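Local structure of glutathione-dependent peroxiredoxin (Sinorhizobium meliloti, 3UMA) at residues 35-40 with 48-53; 62-67 with 95-100; 148-153 with 170-175. The protein probably reduces hydrogen peroxide and organic hydroperoxides to water and alcohols at the expense of glutathione, as a thiol peroxidase of the Prx5 subfamily. All coordinates share one frame; numbering follows the deposited sequence.

Contact 1. Residues 35-40 with 48-53; sequences ATFKEK and VTTELL
The ring of Phe37 meets Thr50 at its outer end, where CE2 lies 3.8 Å from Thr50 CG2; the methyl, like Val48 O, stands oblique to the ring plane, although the two side chains run at about a right angle to each other. Phe129 packs against the same ring edge-to-face, and Leu122 and Val98 cover it from the central sheet, a setting that suits a large apolar residue. Phe37 CG stands anti to the carbonyl carbon (chi1 -57°), which carries the ring along the hairpin toward Thr50. The other flat group, the carboxylate of Glu39, rests OE1 on Val48 CG2 at 3.5 Å; OE1 is hydrogen-bonded to His120 ND1 and OE2 to Phe121 N.

Phe37, Glu39 and Val48 belong to the beta hairpin of strands 36-41 and 44-49. Phe37 and Val48 form an antiparallel hydrogen-bonded pair, each N donating to the other's O. In the adjoining non-hydrogen-bonded pair, the CG2 methyls of Thr36 and Thr49 meet at 4.0 Å on the more exposed face. Thr49 is also the N-cap of helix 50-54: its OG1 accepts from Leu52 N at 3.0 Å. Thr50 then grips Ala35 twice, N donating to Ala35 O (2.9 Å) and OG1 accepting from Ala35 N (3.0 Å). Consecutive threonines thus spend their hydroxyls on backbone N-H groups, one starting the helix and one tying its first turn to Ala35, just ahead of strand 36-41, while their methyls add apolar contacts.

Contact 2. Residues 62-67 with 95-100; sequences FAVPGA and IAVVAV
Phe62 lays its ring on Val97, whose CB sits over one face, 3.9 Å from the ring centroid and 21° off the normal, a CH-pi contact; Val97 CG2 reaches Phe62 CE2 on the same face at 3.5 Å. At the ring edge, in plane, Ile95 CG2 touches CE1. Because CG lies between the backbone N and the carbonyl carbon (chi1 64°), the ring leans across toward strand 94-99. Tyr80 stacks on this ring and His76 meets it edge-to-face, so an aromatic residue fills the space between sheet and helix 70-82. The backbone of Phe62 is held at both ends, N donating to Ala96 O and O accepting from Val98 N.

Ala63 faces the other side of the sheet, where CB meets Val98 CG1 at 3.6 Å; Tyr151 and Ser148 crowd this face too, and a methyl fits between them. The two strands run parallel, 28° apart, joined through helices 70-82 and 84-88: the beta-alpha-beta crossover at the heart of the thioredoxin fold.

Val64 N donates to Val98 O (3.1 Å). Its two methyls divide the work, CG1 meeting Val97 CG2 at 3.9 Å and CG2 meeting Ala99 CB at 3.6 Å. The branched side chain thus reaches both neighbours on strand 94-99 and still packs on Cys72, the predicted peroxidatic cysteine, and the small Ala99 lets CG2 come close.

Pro65 opens the PxxxTxxC motif of peroxiredoxins, which continues through Thr69 to Cys72. As the chain turns off the sheet here, a water takes over the strand pairing: it donates to Val64 O (2.6 Å) and, weakly, to Pro65 O, and accepts from Val100 N.

Contact 3. Residues 148-153 with 170-175; sequences SKRYSM and GQATAS
Arg150 packs its methylenes against Ser175 where a strand of the thioredoxin-fold sheet, 147-156, meets the loop that leads into helix 177-183. The aliphatic part of the arginine does the touching: CG lies 3.4 Å from Ser175 OG, while CD approaches Ala172 CB (3.6 Å) and the carbonyl oxygen of Gln171. With CG anti to the backbone N (chi1 -174°) the chain leaves the backbone extended, at the break in strand 147-156, then bends at chi3 (-38°), and the carbonyl of Gln171 ends up at the edge of the guanidinium, near its plane. NH2 is bonded to Pro169 O, just ahead of the loop segment. The arginine also packs against Cys72, the predicted peroxidatic residue, consistent with the active-site arginine of peroxiredoxins. An alanine here is likely to leave Pro169 O without this donor and open a gap between Cys72, Ser175 and the 170-175 loop.

Ser175 suits its buried place because it is small and can still bond. Its OG is hydrogen-bonded to Glu166 OE2, its O to Tyr80 OH, and its CB comes within 3.6 Å of Ser152 N.

Ser152 is the third member. Its short side chain lets CB sit 3.4 Å from Ser175 O. Its OG meets a water that bridges the two segments, 2.8 Å from Ser152 OG and 2.9 Å from Ala174 O.

How the contacts relate
Contacts 2 and 3 share the central sheet: strands 58-64 and 147-156 are neighbours in it, Ala63 N lies 2.9 Å from Tyr151 O, a probable hydrogen bond, and Pro65 CD packs 3.5 Å from Arg150 NH2. Both reach the predicted active site, the side chains of Val64 and Arg150 coming within about 4 Å and 3 Å of that of Cys72. Contact 1 is the hairpin on the other flank, away from that site. It joins contact 2 through Phe37 CE1, 3.8 Å from Val98 CG2, and does not touch contact 3, whose centre is about 21 Å from its own, on the opposite side of the chain's centre.

Contact 1. Residues 35-40 with 48-53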
ATOM      1  N   ALA A  35      -0.105   4.770 -12.860  1.00 25.28           N
ATOM      2  CA  ALA A  35      -1.449   4.760 -12.276  1.00 24.84           C
ATOM      3  C   ALA A  35      -1.687   6.071 -11.569  1.00 24.80           C
ATOM      4  O   ALA A  35      -0.748   6.811 -11.293  1.00 24.39           O
ATOM      5  CB  ALA A  35      -1.616   3.576 -11.273  1.00 24.40           C
ATOM      6  N   THR A  36      -2.946   6.363 -11.275  1.00 25.53           N
ATOM      7  CA  THR A  36      -3.278   7.537 -10.495  1.00 27.10           C
ATOM      8  C   THR A  36      -4.088   7.102  -9.286  1.00 27.12           C
ATOM      9  O   THR A  36      -4.885   6.173  -9.367  1.00 28.11           O
ATOM     10  CB  THR A  36      -4.093   8.556 -11.319  1.00 27.42           C
ATOM     11  OG1 THR A  36      -5.344   7.970 -11.689  1.00 30.65           O
ATOM     12  CG2 THR A  36      -3.345   8.940 -12.607  1.00 28.45           C
ATOM     13  N   PHE A  37      -3.902   7.786  -8.171  1.00 26.64           N
ATOM     14  CA  PHE A  37      -4.598   7.457  -6.952  1.00 26.69           C
ATOM     15  C   PHE A  37      -5.202   8.731  -6.431  1.00 27.14           C
ATOM     16  O   PHE A  37      -4.579   9.770  -6.484  1.00 27.01           O
ATOM     17  CB  PHE A  37      -3.634   6.914  -5.896  1.00 25.18           C
ATOM     18  CG  PHE A  37      -2.857   5.715  -6.342  1.00 24.31           C
ATOM     19  CD1 PHE A  37      -3.415   4.437  -6.266  1.00 21.93           C
ATOM     20  CD2 PHE A  37      -1.557   5.851  -6.828  1.00 22.29           C
ATOM     21  CE1 PHE A  37      -2.710   3.320  -6.689  1.00 20.55           C
ATOM     22  CE2 PHE A  37      -0.835   4.731  -7.244  1.00 22.49           C
ATOM     23  CZ  PHE A  37      -1.414   3.458  -7.169  1.00 21.67           C
ATOM     24  N   LYS A  38      -6.421   8.652  -5.930  1.00 28.06           N
ATOM     25  CA  LYS A  38      -7.006   9.785  -5.253  1.00 29.39           C
ATOM     26  C   LYS A  38      -6.718   9.688  -3.768  1.00 30.73           C
ATOM     27  O   LYS A  38      -6.610   8.590  -3.207  1.00 30.58           O
ATOM     28  CB  LYS A  38      -8.503   9.872  -5.539  1.00 29.66           C
ATOM     29  CG  LYS A  38      -8.823   9.947  -7.038  1.00 31.54           C
ATOM     30  CD  LYS A  38      -9.801  11.056  -7.365  1.00 35.54           C
ATOM     31  CE  LYS A  38     -10.003  11.179  -8.865  1.00 38.78           C
ATOM     32  NZ  LYS A  38     -10.447  12.555  -9.225  1.00 42.31           N
ATOM     33  N   GLU A  39      -6.577  10.840  -3.138  1.00 32.08           N
ATOM     34  CA  GLU A  39      -6.185  10.908  -1.754  1.00 34.11           C
ATOM     35  C   GLU A  39      -6.739  12.175  -1.118  1.00 35.86           C
ATOM     36  O   GLU A  39      -6.596  13.265  -1.666  1.00 35.90           O
ATOM     37  CB  GLU A  39      -4.649  10.871  -1.622  1.00 33.93           C
ATOM     38  CG  GLU A  39      -4.163  11.174  -0.203  1.00 33.74           C
ATOM     39  CD  GLU A  39      -2.673  10.971   0.013  1.00 34.51           C
ATOM     40  OE1 GLU A  39      -1.891  10.977  -0.969  1.00 35.92           O
ATOM     41  OE2 GLU A  39      -2.283  10.819   1.190  1.00 33.41           O
ATOM     42  N   LYS A  40      -7.375  12.010   0.037  1.00 38.44           N
ATOM     43  CA  LYS A  40      -7.820  13.116   0.869  1.00 41.19           C
ATOM     44  C   LYS A  40      -6.669  13.567   1.742  1.00 43.00           C
ATOM     45  O   LYS A  40      -6.217  12.829   2.612  1.00 43.93           O
ATOM     46  CB  LYS A  40      -8.995  12.686   1.759  1.00 41.24           C
ATOM     47  CG  LYS A  40     -10.294  13.433   1.517  1.00 41.76           C
ATOM     48  CD  LYS A  40     -11.450  12.792   2.281  1.00 43.15           C
ATOM     49  CE  LYS A  40     -12.579  13.793   2.551  1.00 45.06           C
ATOM     50  NZ  LYS A  40     -13.950  13.163   2.604  1.00 45.38           N
ATOM     51  N   VAL A  48      -2.766  11.613  -7.021  1.00 34.69           N
ATOM     52  CA  VAL A  48      -1.355  11.215  -6.919  1.00 32.69           C
ATOM     53  C   VAL A  48      -1.037  10.256  -8.067  1.00 31.48           C
ATOM     54  O   VAL A  48      -1.702   9.231  -8.209  1.00 30.96           O
ATOM     55  CB  VAL A  48      -1.076  10.532  -5.532  1.00 33.07           C
ATOM     56  CG1 VAL A  48       0.345   9.965  -5.436  1.00 31.81           C
ATOM     57  CG2 VAL A  48      -1.329  11.510  -4.395  1.00 33.01           C
ATOM     58  N   THR A  49      -0.039  10.582  -8.888  1.00 29.50           N
ATOM     59  CA  THR A  49       0.382   9.683  -9.964  1.00 28.23           C
ATOM     60  C   THR A  49       1.543   8.827  -9.481  1.00 27.96           C
ATOM     61  O   THR A  49       2.230   9.191  -8.533  1.00 26.94           O
ATOM     62  CB  THR A  49       0.849  10.442 -11.234  1.00 28.58           C
ATOM     63  OG1 THR A  49       1.962  11.279 -10.903  1.00 27.27           O
ATOM     64  CG2 THR A  49      -0.275  11.323 -11.818  1.00 28.91           C
ATOM     65  N   THR A  50       1.772   7.703 -10.144  1.00 27.89           N
ATOM     66  CA  THR A  50       2.918   6.879  -9.827  1.00 29.02           C
ATOM     67  C   THR A  50       4.212   7.644 -10.097  1.00 29.74           C
ATOM     68  O   THR A  50       5.198   7.516  -9.350  1.00 29.04           O
ATOM     69  CB  THR A  50       2.893   5.562 -10.591  1.00 28.81           C
ATOM     70  OG1 THR A  50       2.586   5.828 -11.954  1.00 30.47           O
ATOM     71  CG2 THR A  50       1.819   4.644 -10.028  1.00 28.57           C
ATOM     72  N   GLU A  51       4.194   8.485 -11.130  1.00 30.61           N
ATOM     73  CA  GLU A  51       5.367   9.307 -11.447  1.00 31.61           C
ATOM     74  C   GLU A  51       5.724  10.219 -10.287  1.00 31.12           C
ATOM     75  O   GLU A  51       6.852  10.188  -9.792  1.00 31.78           O
ATOM     76  CB  GLU A  51       5.140  10.125 -12.720  1.00 32.06           C
ATOM     77  CG  GLU A  51       6.332  10.983 -13.117  1.00 35.08           C
ATOM     78  CD  GLU A  51       6.095  11.681 -14.440  1.00 39.55           C
ATOM     79  OE1 GLU A  51       5.635  12.847 -14.406  1.00 40.31           O
ATOM     80  OE2 GLU A  51       6.318  11.044 -15.500  1.00 40.64           O
ATOM     81  N   LEU A  52       4.753  11.011  -9.842  1.00 30.93           N
ATOM     82  CA  LEU A  52       4.928  11.911  -8.707  1.00 30.75           C
ATOM     83  C   LEU A  52       5.331  11.184  -7.425  1.00 29.94           C
ATOM     84  O   LEU A  52       6.114  11.700  -6.625  1.00 29.91           O
ATOM     85  CB  LEU A  52       3.640  12.715  -8.449  1.00 31.01           C
ATOM     86  CG  LEU A  52       3.599  13.471  -7.106  1.00 33.46           C
ATOM     87  CD1 LEU A  52       4.601  14.649  -7.065  1.00 36.49           C
ATOM     88  CD2 LEU A  52       2.181  13.938  -6.712  1.00 34.97           C
ATOM     89  N   LEU A  53       4.763  10.003  -7.219  1.00 29.28           N
ATOM     90  CA  LEU A  53       5.015   9.259  -5.999  1.00 28.61           C
ATOM     91  C   LEU A  53       6.401   8.633  -5.999  1.00 27.60           C
ATOM     92  O   LEU A  53       7.124   8.742  -5.026  1.00 27.11           O
ATOM     93  CB  LEU A  53       3.943   8.183  -5.771  1.00 28.46           C
ATOM     94  CG  LEU A  53       4.021   7.508  -4.397  1.00 29.78           C
ATOM     95  CD1 LEU A  53       3.983   8.541  -3.255  1.00 30.07           C
ATOM     96  CD2 LEU A  53       2.896   6.484  -4.249  1.00 31.98           C
TER

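Contact 2. Residues 62-67 with 95-100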
ATOM      1  N   PHE A  62       2.966  -0.165   1.048  1.00 18.46           N
ATOM      2  CA  PHE A  62       2.263  -1.375   1.470  1.00 17.77           C
ATOM      3  C   PHE A  62       0.789  -1.358   1.090  1.00 17.70           C
ATOM      4  O   PHE A  62       0.153  -0.311   1.124  1.00 17.70           O
ATOM      5  CB  PHE A  62       2.492  -1.721   2.955  1.00 16.31           C
ATOM      6  CG  PHE A  62       1.953  -0.706   3.926  1.00 17.21           C
ATOM      7  CD1 PHE A  62       2.590   0.522   4.116  1.00 13.87           C
ATOM      8  CD2 PHE A  62       0.844  -1.005   4.706  1.00 15.86           C
ATOM      9  CE1 PHE A  62       2.102   1.441   5.029  1.00 16.09           C
ATOM     10  CE2 PHE A  62       0.352  -0.089   5.646  1.00 15.11           C
ATOM     11  CZ  PHE A  62       0.974   1.133   5.810  1.00 15.44           C
ATOM     12  N   ALA A  63       0.268  -2.527   0.719  1.00 16.60           N
ATOM     13  CA  ALA A  63      -1.136  -2.663   0.350  1.00 15.90           C
ATOM     14  C   ALA A  63      -1.916  -3.458   1.395  1.00 15.66           C
ATOM     15  O   ALA A  63      -1.404  -4.422   1.966  1.00 15.23           O
ATOM     16  CB  ALA A  63      -1.275  -3.305  -0.991  1.00 14.54           C
ATOM     17  N   VAL A  64      -3.167  -3.059   1.613  1.00 15.30           N
ATOM     18  CA  VAL A  64      -4.043  -3.740   2.579  1.00 15.32           C
ATOM     19  C   VAL A  64      -5.347  -4.180   1.882  1.00 15.20           C
ATOM     20  O   VAL A  64      -5.823  -3.499   0.961  1.00 14.95           O
ATOM     21  CB  VAL A  64      -4.357  -2.833   3.812  1.00 15.52           C
ATOM     22  CG1 VAL A  64      -3.078  -2.431   4.568  1.00 14.51           C
ATOM     23  CG2 VAL A  64      -5.112  -1.556   3.390  1.00 16.12           C
ATOM     24  N   PRO A  65      -5.925  -5.326   2.305  1.00 14.43           N
ATOM     25  CA  PRO A  65      -7.249  -5.700   1.808  1.00 14.18           C
ATOM     26  C   PRO A  65      -8.332  -4.659   2.096  1.00 13.91           C
ATOM     27  O   PRO A  65      -9.214  -4.481   1.283  1.00 14.09           O
ATOM     28  CB  PRO A  65      -7.544  -7.010   2.557  1.00 14.46           C
ATOM     29  CG  PRO A  65      -6.174  -7.647   2.633  1.00 15.04           C
ATOM     30  CD  PRO A  65      -5.251  -6.466   2.954  1.00 13.81           C
ATOM     31  N   GLY A  66      -8.265  -3.942   3.209  1.00 14.17           N
ATOM     32  CA  GLY A  66      -9.362  -3.043   3.487  1.00 15.33           C
ATOM     33  C   GLY A  66      -9.147  -2.107   4.630  1.00 16.21           C
ATOM     34  O   GLY A  66      -8.761  -2.526   5.716  1.00 17.46           O
ATOM     35  N   ALA A  67      -9.411  -0.825   4.387  1.00 16.10           N
ATOM     36  CA  ALA A  67      -9.513   0.132   5.463  1.00 16.18           C
ATOM     37  C   ALA A  67     -10.518  -0.347   6.526  1.00 16.29           C
ATOM     38  O   ALA A  67     -11.564  -0.925   6.191  1.00 15.75           O
ATOM     39  CB  ALA A  67      -9.949   1.480   4.912  1.00 16.18           C
ATOM     40  N   ILE A  95       6.322   7.137   2.530  1.00 26.16           N
ATOM     41  CA  ILE A  95       5.599   5.900   2.811  1.00 25.31           C
ATOM     42  C   ILE A  95       4.147   6.051   2.362  1.00 24.32           C
ATOM     43  O   ILE A  95       3.511   7.085   2.626  1.00 24.04           O
ATOM     44  CB  ILE A  95       5.657   5.515   4.303  1.00 25.76           C
ATOM     45  CG1 ILE A  95       7.106   5.500   4.810  1.00 26.02           C
ATOM     46  CG2 ILE A  95       4.976   4.134   4.536  1.00 26.32           C
ATOM     47  CD1 ILE A  95       7.223   5.480   6.340  1.00 26.07           C
ATOM     48  N   ALA A  96       3.643   5.016   1.686  1.00 22.40           N
ATOM     49  CA  ALA A  96       2.264   4.992   1.218  1.00 21.41           C
ATOM     50  C   ALA A  96       1.590   3.673   1.535  1.00 20.29           C
ATOM     51  O   ALA A  96       2.210   2.626   1.435  1.00 20.60           O
ATOM     52  CB  ALA A  96       2.203   5.231  -0.275  1.00 20.74           C
ATOM     53  N   VAL A  97       0.318   3.747   1.922  1.00 19.68           N
ATOM     54  CA  VAL A  97      -0.570   2.590   1.947  1.00 18.01           C
ATOM     55  C   VAL A  97      -1.584   2.734   0.813  1.00 17.60           C
ATOM     56  O   VAL A  97      -2.071   3.829   0.544  1.00 18.10           O
ATOM     57  CB  VAL A  97      -1.283   2.435   3.338  1.00 18.88           C
ATOM     58  CG1 VAL A  97      -2.130   3.673   3.693  1.00 15.93           C
ATOM     59  CG2 VAL A  97      -2.123   1.124   3.409  1.00 17.11           C
ATOM     60  N   VAL A  98      -1.878   1.633   0.134  1.00 16.23           N
ATOM     61  CA  VAL A  98      -2.876   1.614  -0.914  1.00 15.31           C
ATOM     62  C   VAL A  98      -3.927   0.565  -0.567  1.00 15.57           C
ATOM     63  O   VAL A  98      -3.591  -0.490  -0.012  1.00 15.49           O
ATOM     64  CB  VAL A  98      -2.246   1.337  -2.310  1.00 14.90           C
ATOM     65  CG1 VAL A  98      -1.532   0.014  -2.363  1.00 12.11           C
ATOM     66  CG2 VAL A  98      -3.302   1.415  -3.458  1.00 15.62           C
ATOM     67  N   ALA A  99      -5.191   0.850  -0.892  1.00 15.14           N
ATOM     68  CA  ALA A  99      -6.292  -0.129  -0.693  1.00 14.62           C
ATOM     69  C   ALA A  99      -7.355   0.062  -1.753  1.00 15.06           C
ATOM     70  O   ALA A  99      -7.530   1.178  -2.265  1.00 14.74           O
ATOM     71  CB  ALA A  99      -6.910   0.036   0.654  1.00 14.76           C
ATOM     72  N   VAL A 100      -8.065  -1.027  -2.068  1.00 15.08           N
ATOM     73  CA  VAL A 100      -9.248  -0.972  -2.916  1.00 15.37           C
ATOM     74  C   VAL A 100     -10.423  -0.544  -2.030  1.00 15.68           C
ATOM     75  O   VAL A 100     -11.210  -1.370  -1.588  1.00 16.68           O
ATOM     76  CB  VAL A 100      -9.485  -2.322  -3.647  1.00 15.04           C
ATOM     77  CG1 VAL A 100     -10.747  -2.276  -4.543  1.00 14.07           C
ATOM     78  CG2 VAL A 100      -8.224  -2.714  -4.465  1.00 14.00           C
TER
HETATM   79  O   HOH W   1      -7.533  -3.612  -0.946  1.00  7.91           O

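Contact 3. Residues 148-153 with 170-175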
ATOM      1  N   SER A 148      -7.053  -5.966  -2.744  1.00 13.66           N
ATOM      2  CA  SER A 148      -5.649  -6.266  -2.930  1.00 14.57           C
ATOM      3  C   SER A 148      -5.205  -7.322  -1.911  1.00 14.68           C
ATOM      4  O   SER A 148      -5.609  -7.264  -0.746  1.00 13.60           O
ATOM      5  CB  SER A 148      -4.805  -5.005  -2.704  1.00 14.55           C
ATOM      6  OG  SER A 148      -3.433  -5.263  -2.949  1.00 15.34           O
ATOM      7  N   LYS A 149      -4.380  -8.267  -2.359  1.00 14.34           N
ATOM      8  CA  LYS A 149      -3.502  -9.017  -1.443  1.00 15.37           C
ATOM      9  C   LYS A 149      -2.742  -8.074  -0.510  1.00 15.41           C
ATOM     10  O   LYS A 149      -2.438  -6.918  -0.881  1.00 14.96           O
ATOM     11  CB  LYS A 149      -2.481  -9.827  -2.242  1.00 15.87           C
ATOM     12  CG  LYS A 149      -3.088 -11.016  -2.914  1.00 17.38           C
ATOM     13  CD  LYS A 149      -2.056 -11.866  -3.605  1.00 21.66           C
ATOM     14  CE  LYS A 149      -2.691 -13.194  -3.947  1.00 25.35           C
ATOM     15  NZ  LYS A 149      -1.881 -13.929  -4.942  1.00 30.36           N
ATOM     16  N   ARG A 150      -2.438  -8.547   0.701  1.00 14.46           N
ATOM     17  CA  ARG A 150      -1.518  -7.811   1.579  1.00 14.72           C
ATOM     18  C   ARG A 150      -0.067  -7.993   1.086  1.00 14.83           C
ATOM     19  O   ARG A 150       0.376  -9.114   0.842  1.00 15.33           O
ATOM     20  CB  ARG A 150      -1.675  -8.247   3.036  1.00 14.15           C
ATOM     21  CG  ARG A 150      -0.848  -7.435   4.035  1.00 14.58           C
ATOM     22  CD  ARG A 150      -1.088  -7.843   5.522  1.00 13.11           C
ATOM     23  NE  ARG A 150      -2.492  -8.160   5.798  1.00 10.93           N
ATOM     24  CZ  ARG A 150      -3.466  -7.270   5.990  1.00 12.31           C
ATOM     25  NH1 ARG A 150      -3.249  -5.960   5.948  1.00 11.14           N
ATOM     26  NH2 ARG A 150      -4.696  -7.702   6.186  1.00 14.62           N
ATOM     27  N   TYR A 151       0.658  -6.888   0.923  1.00 14.88           N
ATOM     28  CA  TYR A 151       2.060  -6.931   0.497  1.00 15.16           C
ATOM     29  C   TYR A 151       2.751  -5.661   0.956  1.00 15.75           C
ATOM     30  O   TYR A 151       2.089  -4.691   1.345  1.00 16.29           O
ATOM     31  CB  TYR A 151       2.230  -7.152  -1.033  1.00 14.48           C
ATOM     32  CG  TYR A 151       1.692  -6.027  -1.922  1.00 15.96           C
ATOM     33  CD1 TYR A 151       2.365  -4.795  -2.028  1.00 15.51           C
ATOM     34  CD2 TYR A 151       0.504  -6.194  -2.651  1.00 15.44           C
ATOM     35  CE1 TYR A 151       1.878  -3.757  -2.834  1.00 16.24           C
ATOM     36  CE2 TYR A 151       0.005  -5.163  -3.472  1.00 15.09           C
ATOM     37  CZ  TYR A 151       0.703  -3.946  -3.560  1.00 17.37           C
ATOM     38  OH  TYR A 151       0.207  -2.912  -4.339  1.00 16.74           O
ATOM     39  N   SER A 152       4.079  -5.684   0.954  1.00 16.15           N
ATOM     40  CA  SER A 152       4.856  -4.459   1.068  1.00 17.06           C
ATOM     41  C   SER A 152       5.946  -4.524   0.001  1.00 17.56           C
ATOM     42  O   SER A 152       6.339  -5.609  -0.450  1.00 17.62           O
ATOM     43  CB  SER A 152       5.478  -4.290   2.457  1.00 16.68           C
ATOM     44  OG  SER A 152       6.507  -5.241   2.615  1.00 16.12           O
HETATM   45  N   MSE A 153       6.415  -3.367  -0.428  1.00 17.87           N
HETATM   46  CA  MSE A 153       7.479  -3.356  -1.409  1.00 19.65           C
HETATM   47  C   MSE A 153       8.343  -2.135  -1.204  1.00 19.98           C
HETATM   48  O   MSE A 153       7.864  -1.103  -0.749  1.00 19.83           O
HETATM   49  CB  MSE A 153       6.947  -3.454  -2.850  1.00 19.74           C
HETATM   50  CG  MSE A 153       5.926  -2.418  -3.218  1.00 23.71           C
HETATM   51 SE   MSE A 153       5.435  -2.488  -5.111  1.00 36.40          SE
HETATM   52  CE  MSE A 153       4.430  -4.148  -5.279  1.00 27.05           C
ATOM     53  N   GLY A 170      -4.821 -12.658   6.551  1.00 20.17           N
ATOM     54  CA  GLY A 170      -4.838 -12.535   8.010  1.00 20.36           C
ATOM     55  C   GLY A 170      -3.451 -12.522   8.630  1.00 20.59           C
ATOM     56  O   GLY A 170      -3.306 -12.440   9.856  1.00 21.08           O
ATOM     57  N   GLN A 171      -2.430 -12.619   7.789  1.00 20.40           N
ATOM     58  CA  GLN A 171      -1.044 -12.522   8.241  1.00 20.98           C
ATOM     59  C   GLN A 171      -0.451 -11.209   7.764  1.00 20.55           C
ATOM     60  O   GLN A 171      -0.814 -10.720   6.676  1.00 20.44           O
ATOM     61  CB  GLN A 171      -0.244 -13.728   7.727  1.00 21.19           C
ATOM     62  CG  GLN A 171      -0.832 -15.054   8.291  1.00 24.26           C
ATOM     63  CD  GLN A 171       0.003 -16.293   8.023  1.00 28.46           C
ATOM     64  OE1 GLN A 171       1.173 -16.207   7.648  1.00 31.71           O
ATOM     65  NE2 GLN A 171      -0.606 -17.471   8.230  1.00 29.40           N
ATOM     66  N   ALA A 172       0.447 -10.647   8.576  1.00 19.27           N
ATOM     67  CA  ALA A 172       1.062  -9.354   8.306  1.00 18.54           C
ATOM     68  C   ALA A 172       2.499  -9.260   8.835  1.00 18.31           C
ATOM     69  O   ALA A 172       2.936  -8.201   9.282  1.00 18.78           O
ATOM     70  CB  ALA A 172       0.198  -8.228   8.888  1.00 18.05           C
ATOM     71  N   THR A 173       3.250 -10.352   8.768  1.00 18.33           N
ATOM     72  CA  THR A 173       4.616 -10.331   9.295  1.00 18.37           C
ATOM     73  C   THR A 173       5.644 -10.012   8.212  1.00 18.15           C
ATOM     74  O   THR A 173       6.316  -8.987   8.289  1.00 17.74           O
ATOM     75  CB  THR A 173       4.956 -11.635  10.074  1.00 18.62           C
ATOM     76  OG1 THR A 173       4.089 -11.731  11.212  1.00 19.00           O
ATOM     77  CG2 THR A 173       6.389 -11.635  10.537  1.00 18.27           C
ATOM     78  N   ALA A 174       5.740 -10.880   7.207  1.00 17.63           N
ATOM     79  CA  ALA A 174       6.610 -10.652   6.050  1.00 18.03           C
ATOM     80  C   ALA A 174       6.409  -9.250   5.431  1.00 17.97           C
ATOM     81  O   ALA A 174       7.384  -8.592   5.042  1.00 18.15           O
ATOM     82  CB  ALA A 174       6.413 -11.780   4.987  1.00 17.04           C
ATOM     83  N   SER A 175       5.162  -8.775   5.409  1.00 17.87           N
ATOM     84  CA  SER A 175       4.832  -7.456   4.840  1.00 17.70           C
ATOM     85  C   SER A 175       4.769  -6.329   5.873  1.00 18.12           C
ATOM     86  O   SER A 175       4.468  -5.193   5.536  1.00 18.42           O
ATOM     87  CB  SER A 175       3.521  -7.541   4.032  1.00 17.70           C
ATOM     88  OG  SER A 175       2.406  -7.730   4.883  1.00 17.58           O
TER
HETATM   89  O   HOH W   2       7.715  -5.668   5.079  1.00 18.26           O